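Local coordinates for protein putative NAD dependent dehydrogenase (Micromonospora echinospora, PDB 6NOR) that binds NAD and probably acts as an NAD-dependent oxidoreductase in gentamicin biosynthesis, at residues V170-R175 against E204-M209; G193-L198 against E345-S350; A214-T219 against E240-A245; V218-R223 against R349-G354; V231-V236 against V251-P256. All blocks are in the same frame, centred on the assembly; numbering follows the deposited sequence.

Contact 1. Residues V170-R175 against E204-M209; sequences VRVAFR and ELCRWM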
# COMPACT_ATOMS: atom_id res chain seq x y z
N VAL A 170 -15.33 7.00 -14.17
CA VAL A 170 -15.59 6.56 -12.83
C VAL A 170 -15.63 5.04 -12.88
O VAL A 170 -16.05 4.46 -13.87
CB VAL A 170 -16.88 7.15 -12.26
CG1 VAL A 170 -18.09 6.74 -13.09
CG2 VAL A 170 -17.06 6.72 -10.81
N ARG A 171 -15.13 4.41 -11.83
CA ARG A 171 -15.09 2.97 -11.77
C ARG A 171 -15.40 2.48 -10.37
O ARG A 171 -14.84 2.96 -9.41
CB ARG A 171 -13.72 2.46 -12.22
CG ARG A 171 -13.51 0.99 -11.92
CD ARG A 171 -12.54 0.31 -12.89
NE ARG A 171 -12.67 -1.15 -12.83
CZ ARG A 171 -12.04 -1.90 -11.94
NH1 ARG A 171 -11.24 -1.34 -11.04
NH2 ARG A 171 -12.21 -3.21 -11.95
N VAL A 172 -16.31 1.53 -10.27
CA VAL A 172 -16.60 0.87 -9.02
C VAL A 172 -16.44 -0.62 -9.18
O VAL A 172 -17.05 -1.22 -10.04
CB VAL A 172 -18.02 1.14 -8.52
CG1 VAL A 172 -18.20 0.48 -7.18
CG2 VAL A 172 -18.28 2.63 -8.41
N ALA A 173 -15.60 -1.21 -8.35
CA ALA A 173 -15.39 -2.64 -8.36
C ALA A 173 -15.91 -3.24 -7.08
O ALA A 173 -15.63 -2.75 -5.99
CB ALA A 173 -13.90 -2.97 -8.55
N PHE A 174 -16.70 -4.30 -7.19
CA PHE A 174 -17.28 -4.87 -5.98
C PHE A 174 -17.25 -6.40 -6.09
O PHE A 174 -17.90 -7.00 -6.93
CB PHE A 174 -18.68 -4.29 -5.73
CG PHE A 174 -19.25 -4.59 -4.36
CD1 PHE A 174 -18.57 -5.35 -3.44
CD2 PHE A 174 -20.39 -3.95 -3.93
CE1 PHE A 174 -19.07 -5.59 -2.19
CE2 PHE A 174 -20.89 -4.16 -2.66
CZ PHE A 174 -20.23 -5.00 -1.79
N ARG A 175 -16.44 -7.01 -5.23
CA ARG A 175 -16.16 -8.43 -5.33
C ARG A 175 -16.26 -9.16 -4.02
O ARG A 175 -15.77 -8.71 -2.99
CB ARG A 175 -14.78 -8.65 -5.92
CG ARG A 175 -14.70 -8.23 -7.37
CD ARG A 175 -13.28 -8.02 -7.76
NE ARG A 175 -13.16 -7.55 -9.13
CZ ARG A 175 -12.11 -6.86 -9.55
NH1 ARG A 175 -11.14 -6.57 -8.70
NH2 ARG A 175 -12.04 -6.46 -10.81
N GLU A 204 -25.24 2.66 -7.98
CA GLU A 204 -25.59 3.80 -7.15
C GLU A 204 -24.33 4.65 -6.84
O GLU A 204 -24.37 5.88 -6.96
CB GLU A 204 -26.28 3.35 -5.85
CG GLU A 204 -26.92 4.49 -5.05
CD GLU A 204 -27.86 4.02 -3.92
OE1 GLU A 204 -27.83 2.83 -3.56
OE2 GLU A 204 -28.63 4.85 -3.39
N LEU A 205 -23.23 3.99 -6.48
CA LEU A 205 -21.97 4.67 -6.20
C LEU A 205 -21.44 5.44 -7.40
O LEU A 205 -21.04 6.57 -7.25
CB LEU A 205 -20.91 3.69 -5.73
CG LEU A 205 -21.17 3.19 -4.31
CD1 LEU A 205 -20.34 1.94 -3.99
CD2 LEU A 205 -20.89 4.32 -3.31
N CYS A 206 -21.46 4.81 -8.58
CA CYS A 206 -21.04 5.49 -9.81
C CYS A 206 -21.79 6.80 -10.07
O CYS A 206 -21.17 7.84 -10.25
CB CYS A 206 -21.24 4.60 -11.04
SG CYS A 206 -19.90 3.51 -11.45
N ARG A 207 -23.12 6.72 -10.13
CA ARG A 207 -23.99 7.90 -10.31
C ARG A 207 -23.62 9.00 -9.36
O ARG A 207 -23.40 10.14 -9.74
CB ARG A 207 -25.45 7.57 -10.03
CG ARG A 207 -26.18 6.85 -11.06
CD ARG A 207 -27.65 6.73 -10.63
NE ARG A 207 -28.45 7.91 -10.95
CZ ARG A 207 -29.16 8.59 -10.06
NH1 ARG A 207 -29.14 8.24 -8.78
NH2 ARG A 207 -29.87 9.64 -10.44
N TRP A 208 -23.60 8.63 -8.09
CA TRP A 208 -23.43 9.54 -6.98
C TRP A 208 -22.09 10.22 -7.03
O TRP A 208 -22.01 11.43 -6.87
CB TRP A 208 -23.59 8.77 -5.69
CG TRP A 208 -23.31 9.52 -4.44
CD1 TRP A 208 -23.93 10.67 -4.00
CD2 TRP A 208 -22.38 9.15 -3.42
NE1 TRP A 208 -23.43 11.03 -2.77
CE2 TRP A 208 -22.48 10.11 -2.39
CE3 TRP A 208 -21.47 8.10 -3.27
CZ2 TRP A 208 -21.70 10.06 -1.24
CZ3 TRP A 208 -20.69 8.05 -2.12
CH2 TRP A 208 -20.81 9.02 -1.13
N MET A 209 -21.04 9.46 -7.27
CA MET A 209 -19.70 10.05 -7.32
C MET A 209 -19.65 11.12 -8.41
O MET A 209 -18.91 12.08 -8.28
CB MET A 209 -18.63 8.99 -7.56
CG MET A 209 -18.36 8.14 -6.32
SD MET A 209 -17.68 9.06 -4.92
CE MET A 209 -17.65 7.76 -3.71
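Val170 and Val172 meet Leu205, Cys206 and Met209 in a buried, apolar contact between a strand and a helix. The strand is 167-175, in the mixed sheet of the C-terminal domain, and the helix is 199-209. The short segments run nearly antiparallel, at 154°, with their axes 8.1 Å apart at closest approach. Cys206 sits between the two valines. Its SG lies 3.6 Å from CG2 of Val172 and 4.0 Å from CG1 of Val170. Both methyls of Val172 meet Leu205, and CG2 also reaches Cys206 SG. CG1 is anti to the backbone N (chi1 -177°) and lies 4.1 Å from Leu205 CD1, while CG2 touches Leu205 CB. The Val172 and Leu205 side chains cross at about a right angle. At the other end, Val170 CG2 touches Met209 CB at 4.3 Å, and the thioether of Met209 runs on away from the strand. A helix laid on one face of a large sheet in this way belongs to the alpha/beta C-terminal domain of the GFO/IDH/MocA family. Arg171 and Arg175 point to the other face of the strand, where both form salt bridges with Asp250. Arg175 also pairs with Glu264 of a second subunit.

Contact 2. Residues G193-L198 against E345-S350; sequences GALTDL and EAAYRS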
# COMPACT_ATOMS: atom_id res chain seq x y z
N GLY A 193 -28.43 -12.16 -10.43
CA GLY A 193 -27.28 -12.54 -9.63
C GLY A 193 -26.46 -11.35 -9.19
O GLY A 193 -27.00 -10.35 -8.76
N ALA A 194 -25.14 -11.48 -9.35
CA ALA A 194 -24.18 -10.47 -8.91
C ALA A 194 -24.51 -9.08 -9.41
O ALA A 194 -24.26 -8.10 -8.74
CB ALA A 194 -22.76 -10.85 -9.36
N LEU A 195 -25.05 -9.00 -10.61
CA LEU A 195 -25.38 -7.70 -11.19
C LEU A 195 -26.52 -7.04 -10.43
O LEU A 195 -26.58 -5.83 -10.32
CB LEU A 195 -25.76 -7.85 -12.66
CG LEU A 195 -25.49 -6.66 -13.56
CD1 LEU A 195 -24.09 -6.16 -13.31
CD2 LEU A 195 -25.67 -7.09 -15.01
N THR A 196 -27.41 -7.84 -9.87
CA THR A 196 -28.46 -7.28 -9.05
C THR A 196 -27.98 -7.06 -7.62
O THR A 196 -28.25 -6.05 -7.01
CB THR A 196 -29.69 -8.21 -9.03
OG1 THR A 196 -30.14 -8.40 -10.37
CG2 THR A 196 -30.83 -7.61 -8.18
N ASP A 197 -27.29 -8.06 -7.10
CA ASP A 197 -26.91 -8.09 -5.69
C ASP A 197 -25.82 -7.05 -5.39
O ASP A 197 -25.92 -6.31 -4.44
CB ASP A 197 -26.45 -9.50 -5.33
CG ASP A 197 -26.02 -9.65 -3.88
OD1 ASP A 197 -26.67 -9.07 -2.99
OD2 ASP A 197 -25.02 -10.35 -3.62
N LEU A 198 -24.78 -7.02 -6.23
CA LEU A 198 -23.64 -6.13 -6.03
C LEU A 198 -23.73 -4.94 -6.97
O LEU A 198 -23.31 -3.84 -6.64
CB LEU A 198 -22.32 -6.87 -6.26
CG LEU A 198 -22.11 -8.14 -5.44
CD1 LEU A 198 -20.80 -8.79 -5.79
CD2 LEU A 198 -22.17 -7.87 -3.96
N GLU A 345 -31.90 -2.96 -15.43
CA GLU A 345 -32.75 -3.63 -16.40
C GLU A 345 -32.16 -3.43 -17.80
O GLU A 345 -32.13 -4.35 -18.60
CB GLU A 345 -34.20 -3.12 -16.32
CG GLU A 345 -34.97 -3.11 -17.64
CD GLU A 345 -35.57 -4.46 -17.99
OE1 GLU A 345 -35.34 -5.42 -17.22
OE2 GLU A 345 -36.26 -4.57 -19.03
N ALA A 346 -31.63 -2.24 -18.06
CA ALA A 346 -30.97 -1.97 -19.33
C ALA A 346 -29.73 -2.84 -19.49
O ALA A 346 -29.50 -3.39 -20.56
CB ALA A 346 -30.61 -0.51 -19.44
N ALA A 347 -28.96 -2.98 -18.42
CA ALA A 347 -27.77 -3.80 -18.45
C ALA A 347 -28.07 -5.26 -18.76
O ALA A 347 -27.39 -5.87 -19.57
CB ALA A 347 -27.02 -3.68 -17.13
N TYR A 348 -29.10 -5.82 -18.14
CA TYR A 348 -29.49 -7.20 -18.42
C TYR A 348 -29.96 -7.39 -19.87
O TYR A 348 -29.72 -8.42 -20.49
CB TYR A 348 -30.61 -7.65 -17.45
CG TYR A 348 -30.10 -8.14 -16.11
CD1 TYR A 348 -29.27 -9.25 -16.02
CD2 TYR A 348 -30.46 -7.49 -14.93
CE1 TYR A 348 -28.82 -9.70 -14.79
CE2 TYR A 348 -30.03 -7.94 -13.70
CZ TYR A 348 -29.21 -9.04 -13.63
OH TYR A 348 -28.77 -9.47 -12.40
N ARG A 349 -30.63 -6.40 -20.42
CA ARG A 349 -31.00 -6.47 -21.82
C ARG A 349 -29.78 -6.46 -22.72
O ARG A 349 -29.68 -7.27 -23.64
CB ARG A 349 -31.94 -5.33 -22.19
CG ARG A 349 -33.36 -5.61 -21.77
CD ARG A 349 -34.21 -4.39 -21.95
NE ARG A 349 -34.02 -3.83 -23.28
CZ ARG A 349 -34.29 -2.57 -23.59
NH1 ARG A 349 -34.74 -1.75 -22.65
NH2 ARG A 349 -34.10 -2.14 -24.84
N SER A 350 -28.85 -5.54 -22.45
CA SER A 350 -27.60 -5.45 -23.20
C SER A 350 -26.80 -6.74 -23.16
O SER A 350 -26.24 -7.15 -24.16
CB SER A 350 -26.74 -4.31 -22.65
OG SER A 350 -25.47 -4.29 -23.26
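Gly193, at the N-cap of the short helix 194-197, brings its backbone N to 3.4 Å from the phenol OH of Tyr348. Its carbonyl O accepts from both Thr196 N and Asp197 N and so closes the first turn. Leu195 follows and points at the helix 334-353. Its CG is anti to the backbone N (chi1 -152°), which carries CD2 over one face of the Tyr348 ring. This is a CH-pi contact, 4.2 Å from CD2 to the ring centroid, displaced toward the rim. The same methyl lies 4.2 Å from Ala347 CB, and Leu195 CB is 3.4 Å from Tyr348 OH. Thr196 comes to the ring from its edge, near the ring plane. Its OG1 donates a hydrogen bond to Tyr348 OH, 2.7 Å long. The phenol oxygen is also bonded to the carboxylate of Glu232, so two bonds hold it, and the ring's rotation is probably restricted. A phenylalanine in place of Tyr348 would probably keep the contact with Leu195 but leave Thr196 OG1 and Glu232 without their shared partner. Thr196 is about 7 Å from the bound NAD, side chain to ligand. Leu195 also packs on Thr222 and Val251, and Ala347 on Val218 and Ala220, so both helices rest against the mixed sheet.

Contact 3. Residues A214-T219 against E240-A245; sequences AIRAVT and EFADGA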
# COMPACT_ATOMS: atom_id res chain seq x y z
N ALA A 214 -27.71 12.18 -15.66
CA ALA A 214 -28.51 11.24 -16.43
C ALA A 214 -27.64 10.20 -17.12
O ALA A 214 -26.55 10.51 -17.58
CB ALA A 214 -29.34 11.97 -17.46
N ILE A 215 -28.13 8.97 -17.19
CA ILE A 215 -27.45 7.92 -17.92
C ILE A 215 -28.00 7.82 -19.34
O ILE A 215 -29.18 7.64 -19.53
CB ILE A 215 -27.62 6.58 -17.20
CG1 ILE A 215 -26.89 6.65 -15.86
CG2 ILE A 215 -27.15 5.43 -18.09
CD1 ILE A 215 -26.89 5.39 -15.08
N ARG A 216 -27.12 7.92 -20.32
CA ARG A 216 -27.55 7.89 -21.72
C ARG A 216 -27.60 6.47 -22.29
O ARG A 216 -28.56 6.11 -22.95
CB ARG A 216 -26.64 8.77 -22.57
CG ARG A 216 -27.07 8.87 -24.03
CD ARG A 216 -26.10 9.71 -24.86
NE ARG A 216 -25.99 11.08 -24.37
CZ ARG A 216 -26.91 12.01 -24.57
NH1 ARG A 216 -28.02 11.73 -25.24
NH2 ARG A 216 -26.73 13.23 -24.08
N ALA A 217 -26.57 5.67 -22.06
CA ALA A 217 -26.57 4.30 -22.56
C ALA A 217 -25.84 3.31 -21.64
O ALA A 217 -25.11 3.71 -20.75
CB ALA A 217 -25.97 4.25 -23.95
N VAL A 218 -26.05 2.02 -21.87
CA VAL A 218 -25.49 0.97 -21.06
C VAL A 218 -25.03 -0.17 -21.95
O VAL A 218 -25.68 -0.48 -22.95
CB VAL A 218 -26.51 0.45 -20.02
CG1 VAL A 218 -25.96 -0.72 -19.26
CG2 VAL A 218 -26.88 1.54 -19.03
N THR A 219 -23.89 -0.76 -21.62
CA THR A 219 -23.43 -1.99 -22.25
C THR A 219 -23.03 -2.96 -21.14
O THR A 219 -22.49 -2.54 -20.14
CB THR A 219 -22.24 -1.74 -23.19
OG1 THR A 219 -22.45 -0.53 -23.93
CG2 THR A 219 -22.07 -2.89 -24.16
N GLU A 240 -22.63 4.90 -20.13
CA GLU A 240 -22.34 6.18 -20.76
C GLU A 240 -23.22 7.25 -20.13
O GLU A 240 -24.42 7.27 -20.35
CB GLU A 240 -22.55 6.09 -22.26
CG GLU A 240 -22.46 7.41 -23.01
CD GLU A 240 -22.68 7.23 -24.51
OE1 GLU A 240 -23.33 8.11 -25.13
OE2 GLU A 240 -22.20 6.22 -25.07
N PHE A 241 -22.63 8.15 -19.36
CA PHE A 241 -23.37 9.27 -18.83
C PHE A 241 -23.59 10.39 -19.85
O PHE A 241 -22.90 10.46 -20.86
CB PHE A 241 -22.67 9.81 -17.59
CG PHE A 241 -22.67 8.85 -16.44
CD1 PHE A 241 -23.79 8.72 -15.64
CD2 PHE A 241 -21.57 8.04 -16.20
CE1 PHE A 241 -23.81 7.81 -14.59
CE2 PHE A 241 -21.59 7.13 -15.15
CZ PHE A 241 -22.72 7.02 -14.34
N ALA A 242 -24.55 11.25 -19.56
CA ALA A 242 -24.98 12.30 -20.48
C ALA A 242 -23.90 13.32 -20.84
O ALA A 242 -23.82 13.77 -21.96
CB ALA A 242 -26.19 13.01 -19.90
N ASP A 243 -23.07 13.68 -19.87
CA ASP A 243 -21.94 14.58 -20.12
C ASP A 243 -20.83 13.95 -20.95
O ASP A 243 -19.90 14.62 -21.38
CB ASP A 243 -21.35 15.02 -18.80
CG ASP A 243 -20.99 13.85 -17.92
OD1 ASP A 243 -20.00 13.17 -18.25
OD2 ASP A 243 -21.70 13.57 -16.93
N GLY A 244 -20.90 12.64 -21.14
CA GLY A 244 -19.87 11.93 -21.86
C GLY A 244 -18.86 11.19 -20.99
O GLY A 244 -17.89 10.65 -21.52
N ALA A 245 -19.05 11.14 -19.68
CA ALA A 245 -18.15 10.35 -18.85
C ALA A 245 -18.51 8.88 -18.95
O ALA A 245 -19.68 8.53 -19.07
CB ALA A 245 -18.19 10.80 -17.44
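Glu240 O takes two backbone donors, Arg216 N at 2.8 Å and Ala217 N at 3.2 Å. The first comes nearly end-on to the carbonyl, and the second lies in the carbonyl plane on a lone pair. Glu240 N returns a bond to Ala217 O at 2.8 Å. Further along, Ala242 N donates to Ala214 O at 2.9 Å. The pair Ala217 and Glu240 is antiparallel and hydrogen-bonded, while Ile215 and Phe241 form a non-hydrogen-bonded pair. Between them the register slips by one residue: Arg216 and Ala217 both face Glu240, a classic beta bulge. It lies in the hairpin of strands 215-223 and 234-241, near the open ends of the two strands. Ile215 sets CG1 anti to its carbonyl carbon (chi1 -66°) and lays it 3.5 Å from Phe241 CE1. An alanine at Ile215 is likely to leave the Phe241 ring without this neighbour and open a gap beside it. Beyond Ile215 and Phe241 are Thr343 of helix 334-353 and Leu210, which pack on them in turn. Arg216 and Glu240 carry opposite charges but form no salt bridge. Arg216 CD is 3.2 Å from Glu240 OE1, whereas NE stays 4.1 Å away, and the guanidinium and carboxylate planes are 48° apart. Glu240 has a long, weak ion pair with Arg223 of a second subunit. The chain turns away after Phe241 in a type I turn to Gly244. Asp243 OD1 accepts from Ala245 N there, an Asx turn. Gly244 has a positive phi, which suits a glycine.

Contact 4. Residues V218-R223 against R349-G354; sequences VTACTR and RSAADG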
# COMPACT_ATOMS: atom_id res chain seq x y z
N VAL A 218 -26.05 2.02 -21.87
CA VAL A 218 -25.49 0.97 -21.06
C VAL A 218 -25.03 -0.17 -21.95
O VAL A 218 -25.68 -0.48 -22.95
CB VAL A 218 -26.51 0.45 -20.02
CG1 VAL A 218 -25.96 -0.72 -19.26
CG2 VAL A 218 -26.88 1.54 -19.03
N THR A 219 -23.89 -0.76 -21.62
CA THR A 219 -23.43 -1.99 -22.25
C THR A 219 -23.03 -2.96 -21.14
O THR A 219 -22.49 -2.54 -20.14
CB THR A 219 -22.24 -1.74 -23.19
OG1 THR A 219 -22.45 -0.53 -23.93
CG2 THR A 219 -22.07 -2.89 -24.16
N ALA A 220 -23.29 -4.24 -21.30
CA ALA A 220 -23.01 -5.17 -20.22
C ALA A 220 -22.66 -6.56 -20.71
O ALA A 220 -23.08 -6.98 -21.77
CB ALA A 220 -24.20 -5.26 -19.25
N CYS A 221 -21.89 -7.27 -19.90
CA CYS A 221 -21.54 -8.63 -20.15
C CYS A 221 -21.73 -9.41 -18.85
O CYS A 221 -21.39 -8.90 -17.79
CB CYS A 221 -20.07 -8.71 -20.65
SG CYS A 221 -19.71 -10.08 -21.72
N THR A 222 -22.30 -10.61 -18.91
CA THR A 222 -22.43 -11.47 -17.73
C THR A 222 -22.02 -12.91 -18.00
O THR A 222 -22.10 -13.38 -19.12
CB THR A 222 -23.88 -11.49 -17.18
OG1 THR A 222 -24.75 -12.05 -18.17
CG2 THR A 222 -24.36 -10.11 -16.82
N ARG A 223 -21.59 -13.61 -16.96
CA ARG A 223 -21.37 -15.05 -17.05
C ARG A 223 -21.89 -15.76 -15.82
O ARG A 223 -21.87 -15.21 -14.73
CB ARG A 223 -19.89 -15.42 -17.20
CG ARG A 223 -19.20 -14.86 -18.41
CD ARG A 223 -19.53 -15.61 -19.70
NE ARG A 223 -19.01 -14.88 -20.86
CZ ARG A 223 -19.69 -13.96 -21.53
NH1 ARG A 223 -20.93 -13.65 -21.17
NH2 ARG A 223 -19.15 -13.34 -22.57
N ARG A 349 -30.63 -6.40 -20.42
CA ARG A 349 -31.00 -6.47 -21.82
C ARG A 349 -29.78 -6.46 -22.72
O ARG A 349 -29.68 -7.27 -23.64
CB ARG A 349 -31.94 -5.33 -22.19
CG ARG A 349 -33.36 -5.61 -21.77
CD ARG A 349 -34.21 -4.39 -21.95
NE ARG A 349 -34.02 -3.83 -23.28
CZ ARG A 349 -34.29 -2.57 -23.59
NH1 ARG A 349 -34.74 -1.75 -22.65
NH2 ARG A 349 -34.10 -2.14 -24.84
N SER A 350 -28.85 -5.54 -22.45
CA SER A 350 -27.60 -5.45 -23.20
C SER A 350 -26.80 -6.74 -23.16
O SER A 350 -26.24 -7.15 -24.16
CB SER A 350 -26.74 -4.31 -22.65
OG SER A 350 -25.47 -4.29 -23.26
N ALA A 351 -26.76 -7.39 -22.01
CA ALA A 351 -26.00 -8.62 -21.91
C ALA A 351 -26.68 -9.72 -22.71
O ALA A 351 -26.04 -10.59 -23.27
CB ALA A 351 -25.83 -9.04 -20.44
N ALA A 352 -28.01 -9.68 -22.75
CA ALA A 352 -28.74 -10.76 -23.38
C ALA A 352 -28.57 -10.76 -24.91
O ALA A 352 -28.47 -11.82 -25.51
CB ALA A 352 -30.22 -10.69 -23.01
N ASP A 353 -28.53 -9.59 -25.53
CA ASP A 353 -28.46 -9.58 -26.99
C ASP A 353 -27.22 -8.92 -27.62
O ASP A 353 -27.15 -8.77 -28.84
CB ASP A 353 -29.71 -8.93 -27.56
CG ASP A 353 -30.02 -7.61 -26.93
OD1 ASP A 353 -29.08 -6.88 -26.59
OD2 ASP A 353 -31.22 -7.30 -26.78
N GLY A 354 -26.24 -8.55 -26.79
CA GLY A 354 -24.92 -8.22 -27.29
C GLY A 354 -24.88 -6.87 -27.98
O GLY A 354 -24.20 -6.70 -28.98
O HOH W 1 -23.16 -11.48 -21.50
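Ala351, Ser350 and Ala220 have the most surface buried where the end of helix 334-353 meets strand 215-223. Ser350 points at the strand. Its OG is anti to the backbone N (chi1 173°) and accepts a bent hydrogen bond from Ala220 N, 2.9 Å long with 137° at the hydrogen. The same oxygen lies 3.2 Å from Thr219 CA. Its stronger partner is Arg355 O, just past the helix, so Ser350 OG ties the strand and the chain after the helix to one point. Ala351 lies next to it and is the closest residue of the helix to Cys221, CA to CA. Its CA makes a CH...O contact of 3.4 Å with Ala220 O. Ala351 CB is 4.3 Å from Ala220 CB and 3.9 Å from Thr222 OG1. These small side chains let helix and strand come near, with axes 6.2 Å apart and crossing at -62°. A water accepts from Thr222 N at 2.9 Å and also from Arg223 NH1, and gives a weak bond to Ala351 O. Gly354, the first residue past the helix, has a positive phi and makes a backbone hydrogen bond to a second subunit. Val357, on the short strand that follows, is bonded to Val218. This is a helix crossing the outer, antiparallel part of a mixed sheet, followed by an edge strand that joins the same sheet of the GFO/IDH/MocA C-terminal domain.

Contact 5. Residues V231-V236 against V251-P256; sequences VEDQGV and VSWACP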
# COMPACT_ATOMS: atom_id res chain seq x y z
N VAL A 231 -28.60 -17.75 -12.25
CA VAL A 231 -28.23 -16.34 -12.34
C VAL A 231 -26.74 -16.18 -12.53
O VAL A 231 -25.99 -17.11 -12.30
CB VAL A 231 -28.67 -15.54 -11.09
CG1 VAL A 231 -30.17 -15.52 -10.97
CG2 VAL A 231 -28.02 -16.12 -9.81
N GLU A 232 -26.32 -14.99 -12.95
CA GLU A 232 -24.92 -14.72 -13.27
C GLU A 232 -24.05 -14.54 -12.02
O GLU A 232 -24.54 -14.08 -11.00
CB GLU A 232 -24.81 -13.49 -14.17
CG GLU A 232 -24.87 -12.15 -13.44
CD GLU A 232 -26.27 -11.77 -12.95
OE1 GLU A 232 -27.26 -12.46 -13.27
OE2 GLU A 232 -26.38 -10.76 -12.24
N ASP A 233 -22.77 -14.91 -12.13
CA ASP A 233 -21.78 -14.77 -11.05
C ASP A 233 -20.88 -13.56 -11.23
O ASP A 233 -20.23 -13.09 -10.30
CB ASP A 233 -20.86 -15.99 -10.97
CG ASP A 233 -21.53 -17.20 -10.37
OD1 ASP A 233 -21.74 -17.22 -9.14
OD2 ASP A 233 -21.82 -18.15 -11.13
N GLN A 234 -20.79 -13.09 -12.46
CA GLN A 234 -19.97 -11.93 -12.73
C GLN A 234 -20.60 -11.09 -13.80
O GLN A 234 -21.31 -11.59 -14.67
CB GLN A 234 -18.55 -12.32 -13.15
CG GLN A 234 -18.47 -13.27 -14.29
CD GLN A 234 -17.04 -13.48 -14.78
OE1 GLN A 234 -16.77 -14.41 -15.53
NE2 GLN A 234 -16.13 -12.60 -14.38
N GLY A 235 -20.34 -9.80 -13.72
CA GLY A 235 -20.83 -8.87 -14.70
C GLY A 235 -19.98 -7.63 -14.77
O GLY A 235 -19.36 -7.22 -13.78
N VAL A 236 -19.95 -7.04 -15.95
CA VAL A 236 -19.32 -5.77 -16.15
C VAL A 236 -20.30 -4.90 -16.92
O VAL A 236 -20.84 -5.30 -17.93
CB VAL A 236 -17.99 -5.89 -16.92
CG1 VAL A 236 -17.28 -4.55 -16.94
CG2 VAL A 236 -17.10 -6.92 -16.27
N VAL A 251 -18.46 -6.35 -11.06
CA VAL A 251 -18.93 -7.09 -9.90
C VAL A 251 -18.74 -8.59 -10.07
O VAL A 251 -18.77 -9.10 -11.17
CB VAL A 251 -20.41 -6.80 -9.60
CG1 VAL A 251 -20.64 -5.29 -9.36
CG2 VAL A 251 -21.32 -7.35 -10.70
N SER A 252 -18.55 -9.29 -8.97
CA SER A 252 -18.27 -10.71 -9.03
C SER A 252 -18.60 -11.39 -7.73
O SER A 252 -18.36 -10.85 -6.67
CB SER A 252 -16.79 -10.95 -9.37
OG SER A 252 -16.51 -12.33 -9.36
N TRP A 253 -19.15 -12.60 -7.86
CA TRP A 253 -19.40 -13.51 -6.75
C TRP A 253 -18.34 -14.59 -6.66
O TRP A 253 -18.40 -15.45 -5.81
CB TRP A 253 -20.75 -14.20 -6.90
CG TRP A 253 -21.96 -13.44 -6.45
CD1 TRP A 253 -22.01 -12.27 -5.75
CD2 TRP A 253 -23.30 -13.83 -6.69
NE1 TRP A 253 -23.31 -11.91 -5.52
CE2 TRP A 253 -24.12 -12.86 -6.09
CE3 TRP A 253 -23.89 -14.92 -7.33
CZ2 TRP A 253 -25.51 -12.95 -6.12
CZ3 TRP A 253 -25.27 -15.00 -7.37
CH2 TRP A 253 -26.06 -14.02 -6.76
N ALA A 254 -17.36 -14.57 -7.56
CA ALA A 254 -16.43 -15.69 -7.62
C ALA A 254 -15.02 -15.26 -7.28
O ALA A 254 -14.05 -15.87 -7.72
CB ALA A 254 -16.47 -16.32 -9.00
N CYS A 255 -14.91 -14.20 -6.48
CA CYS A 255 -13.61 -13.68 -6.10
C CYS A 255 -13.19 -14.10 -4.68
O CYS A 255 -13.86 -13.78 -3.71
CB CYS A 255 -13.63 -12.16 -6.21
SG CYS A 255 -12.03 -11.36 -5.93
N PRO A 256 -12.07 -14.81 -4.56
CA PRO A 256 -11.57 -15.31 -3.27
C PRO A 256 -10.79 -14.26 -2.47
O PRO A 256 -10.44 -13.21 -2.99
CB PRO A 256 -10.64 -16.46 -3.70
CG PRO A 256 -10.06 -15.97 -4.98
CD PRO A 256 -11.11 -15.07 -5.65
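Val251 pairs with Gly235 through two backbone hydrogen bonds. Val251 N donates to Gly235 O at 3.0 Å, almost straight at 177°, and Gly235 N donates back to Val251 O at 3.1 Å. With no side chain on Gly235, Val251 CG2 settles against its backbone, 3.7 Å from Gly235 O. Ser252 follows, in a non-hydrogen-bonded pair with Gln234. Ser252 CA makes a CH...O contact of 3.3 Å with Asp233 O. Its OG accepts from Ala254 N two residues on, an ST turn at the end of the strand. These pairs are the antiparallel join of the hairpin 234-241 and 246-252, inside the mixed sheet of the C-terminal domain. On its other edge, toward strand 215-223, the start of strand 234-241 holds a classic beta bulge, in which Asp233 and Gln234 both face Arg223. Past the last bridge, Trp253 N still donates to Asp233 O at 2.7 Å. The tryptophan CG is anti to the carbonyl carbon (chi1 -82°), and the indole extends beside segment 231-236. Asp233 OD1 meets the ring at its edge, 3.6 Å from Trp253 CE3, with the carboxylate plane turned 69° from the ring. That carboxylate is held from outside by a salt bridge to Arg185 and by the backbone N atoms of Leu225 and Ser226. Farther along the ring, Val231 CG2 is 3.8 Å from Trp253 CZ3. The indole NE1 is bonded to Asp197, and the side chain of Trp253 is about 8 Å from the bound NAD. Ala254 O is bonded to His168 of a second subunit.

How the contacts relate
Contacts 1, 3, 4 and 5 all reach the mixed sheet of the C-terminal domain. Contacts 3 and 4 share Val218 and Thr219, and their centres are about 16 Å apart. Contact 2 shares Arg349 and Ser350 with contact 4, centres about 8 Å apart. It is tied to contact 5 by Glu232, whose OE2 is 2.7 Å from both Tyr348 OH and Leu195 N. Contacts 1 and 5 meet where Phe174 O lies 3.1 Å from Ser252 N, a probable hydrogen bond between neighbouring strands. Contacts 2 and 5 lie nearest the cofactor, about 7 and 8 Å from NAD by the side chains of Thr196 and Trp253. Contacts 3 and 4 lie away from it.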